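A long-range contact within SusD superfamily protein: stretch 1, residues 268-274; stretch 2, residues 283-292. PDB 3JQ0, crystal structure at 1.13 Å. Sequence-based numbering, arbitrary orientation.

Stretch 1 268-274: AQDKMVK
Stretch 2 283-292: SFVGTPDAQL

Stretch 1 enters a helix at Gln-269, with Ala-268 at the N-cap and a wider pi-type turn at 271-274; stretch 2 runs through a type II turn (Phe-284 to Thr-287) into a 3-10 segment, 288-291. The register is antiparallel: CA of Gln-269 lies 5.5 Å from CA of Leu-292, and CA of Val-273 lies 5.5 Å from CA of Val-285. The contact buries 429 Å², both sides summed. Met-272, modelled as selenomethionine, has the largest share, 120 Å². Its CA-to-CB bond points toward stretch 2, and its m, m, m rotamer (-63°, -57°, -68°) curls the flexible, apolar chain so that CE sits over one face of the Phe-284 ring, 4.0 Å from the centroid and 15° off the normal; both residues are buried. The same CE lies 3.8 Å from Asp-289 CB and 4.4 Å from Leu-292 CD1. The CA-to-CB bond of Phe-284 (chi1 -65°, chi2 -70°) points toward stretch 1. Val-273 (chi1 162°, t) sets CG1 3.8 Å from Val-285 CG2, and CG2 4.1 Å from Ala-290 CB. Gln-269 starts sideways, but an extended t, t chain with chi3 52° carries its amide donor NE2 to the backbone carbonyl Ala-290 O, a nearly linear 2.8 Å hydrogen bond. Water 1 bridges the backbones, donating to Met-272 O (2.7 Å) and accepting from Phe-284 N (2.9 Å). Gly-286, third in the turn at phi/psi 85/1, avoids a CB jammed against Val-285 O.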

# COMPACT_ATOMS: atom_id res chain seq x y z
N ALA A 268 7.89 1.99 21.98
CA ALA A 268 8.83 1.34 22.88
C ALA A 268 8.13 0.57 24.00
O ALA A 268 7.17 1.05 24.59
CB ALA A 268 9.76 2.37 23.51
N GLN A 269 8.66 -0.62 24.26
CA GLN A 269 8.14 -1.44 25.34
C GLN A 269 8.11 -0.68 26.67
O GLN A 269 7.17 -0.80 27.45
CB GLN A 269 8.94 -2.73 25.44
CG GLN A 269 8.43 -3.71 26.46
CD GLN A 269 9.12 -5.05 26.34
OE1 GLN A 269 10.36 -5.14 26.34
NE2 GLN A 269 8.34 -6.10 26.12
N ASP A 270 9.16 0.06 26.97
CA ASP A 270 9.23 0.75 28.23
C ASP A 270 8.06 1.74 28.41
O ASP A 270 7.58 1.94 29.51
CB ASP A 270 10.58 1.45 28.46
CG ASP A 270 10.75 2.69 27.65
OD1 ASP A 270 10.86 2.55 26.44
OD2 ASP A 270 10.69 3.85 28.22
N LYS A 271 7.62 2.37 27.33
CA LYS A 271 6.48 3.28 27.40
C LYS A 271 5.21 2.49 27.65
O LYS A 271 4.38 2.85 28.50
CB LYS A 271 6.35 4.12 26.12
CG LYS A 271 7.49 5.09 25.89
CD LYS A 271 7.51 6.21 26.92
CE LYS A 271 8.55 7.28 26.59
NZ LYS A 271 9.85 6.72 26.61
N MSE A 272 5.06 1.37 26.96
CA MSE A 272 3.89 0.52 27.15
C MSE A 272 3.80 -0.02 28.57
O MSE A 272 2.73 -0.16 29.12
CB MSE A 272 3.88 -0.64 26.20
CG MSE A 272 3.80 -0.29 24.71
SE MSE A 272 2.25 0.80 24.22
CE MSE A 272 0.84 -0.50 24.52
N VAL A 273 4.95 -0.36 29.16
CA VAL A 273 5.01 -1.04 30.47
C VAL A 273 4.96 -0.02 31.60
O VAL A 273 4.36 -0.32 32.64
CB VAL A 273 6.32 -1.95 30.56
CG1 VAL A 273 6.65 -2.32 32.02
CG2 VAL A 273 6.18 -3.16 29.64
N LYS A 274 5.67 1.10 31.49
CA LYS A 274 5.92 2.00 32.61
C LYS A 274 5.12 3.26 32.57
O LYS A 274 4.88 3.87 33.61
CB LYS A 274 7.41 2.39 32.70
CG LYS A 274 8.40 1.24 32.88
CD LYS A 274 9.87 1.69 33.11
N SER A 283 -2.76 -0.28 33.75
CA SER A 283 -1.50 -0.61 33.09
C SER A 283 -1.63 -1.69 32.04
O SER A 283 -2.52 -2.54 32.12
CB SER A 283 -0.49 -1.03 34.18
OG SER A 283 0.75 -1.47 33.62
N PHE A 284 -0.73 -1.66 31.07
CA PHE A 284 -0.58 -2.73 30.10
C PHE A 284 0.27 -3.88 30.58
O PHE A 284 0.38 -4.88 29.89
CB PHE A 284 -0.03 -2.16 28.79
CG PHE A 284 -0.97 -1.18 28.11
CD1 PHE A 284 -2.15 -1.60 27.52
CD2 PHE A 284 -0.67 0.14 28.04
CE1 PHE A 284 -3.01 -0.75 26.93
CE2 PHE A 284 -1.55 1.06 27.44
CZ PHE A 284 -2.74 0.59 26.89
N VAL A 285 0.89 -3.77 31.76
CA VAL A 285 1.63 -4.90 32.33
C VAL A 285 0.70 -6.10 32.44
O VAL A 285 -0.44 -5.96 32.86
CB VAL A 285 2.26 -4.54 33.70
CG1 VAL A 285 2.84 -5.80 34.38
CG2 VAL A 285 3.33 -3.49 33.55
N GLY A 286 1.20 -7.26 32.03
CA GLY A 286 0.44 -8.48 32.11
C GLY A 286 -0.47 -8.72 30.95
O GLY A 286 -1.17 -9.75 30.91
N THR A 287 -0.48 -7.81 29.96
CA THR A 287 -1.33 -7.90 28.77
C THR A 287 -0.48 -8.13 27.53
O THR A 287 0.71 -7.88 27.54
CB THR A 287 -2.15 -6.58 28.57
OG1 THR A 287 -1.33 -5.60 27.93
CG2 THR A 287 -2.79 -6.07 29.84
N PRO A 288 -1.09 -8.56 26.43
CA PRO A 288 -0.30 -8.73 25.21
C PRO A 288 0.34 -7.46 24.73
O PRO A 288 1.39 -7.54 24.08
CB PRO A 288 -1.35 -9.22 24.21
CG PRO A 288 -2.35 -9.95 25.07
CD PRO A 288 -2.44 -9.10 26.29
N ASP A 289 -0.24 -6.30 25.04
CA ASP A 289 0.32 -5.05 24.55
C ASP A 289 1.67 -4.71 25.17
O ASP A 289 2.44 -3.96 24.59
CB ASP A 289 -0.68 -3.92 24.76
CG ASP A 289 -1.89 -4.04 23.88
OD1 ASP A 289 -1.71 -4.27 22.65
OD2 ASP A 289 -3.01 -3.89 24.37
N ALA A 290 1.98 -5.31 26.30
CA ALA A 290 3.30 -5.17 26.91
C ALA A 290 4.41 -5.82 26.09
O ALA A 290 5.57 -5.58 26.36
CB ALA A 290 3.32 -5.74 28.33
N GLN A 291 4.05 -6.64 25.10
CA GLN A 291 5.04 -7.32 24.24
C GLN A 291 5.56 -6.41 23.14
O GLN A 291 6.55 -6.74 22.48
CB GLN A 291 4.43 -8.55 23.58
CG GLN A 291 3.96 -9.57 24.59
CD GLN A 291 3.01 -10.60 24.01
OE1 GLN A 291 2.51 -10.47 22.90
NE2 GLN A 291 2.77 -11.65 24.78
N LEU A 292 4.89 -5.29 22.87
CA LEU A 292 5.27 -4.45 21.72
C LEU A 292 6.58 -3.75 22.01
O LEU A 292 6.71 -3.15 23.06
CB LEU A 292 4.18 -3.42 21.41
CG LEU A 292 2.81 -3.97 21.07
CD1 LEU A 292 1.80 -2.79 20.93
CD2 LEU A 292 2.78 -4.88 19.83
O HOH W 1 1.33 0.34 31.32
O HOH W 2 2.38 0.85 34.27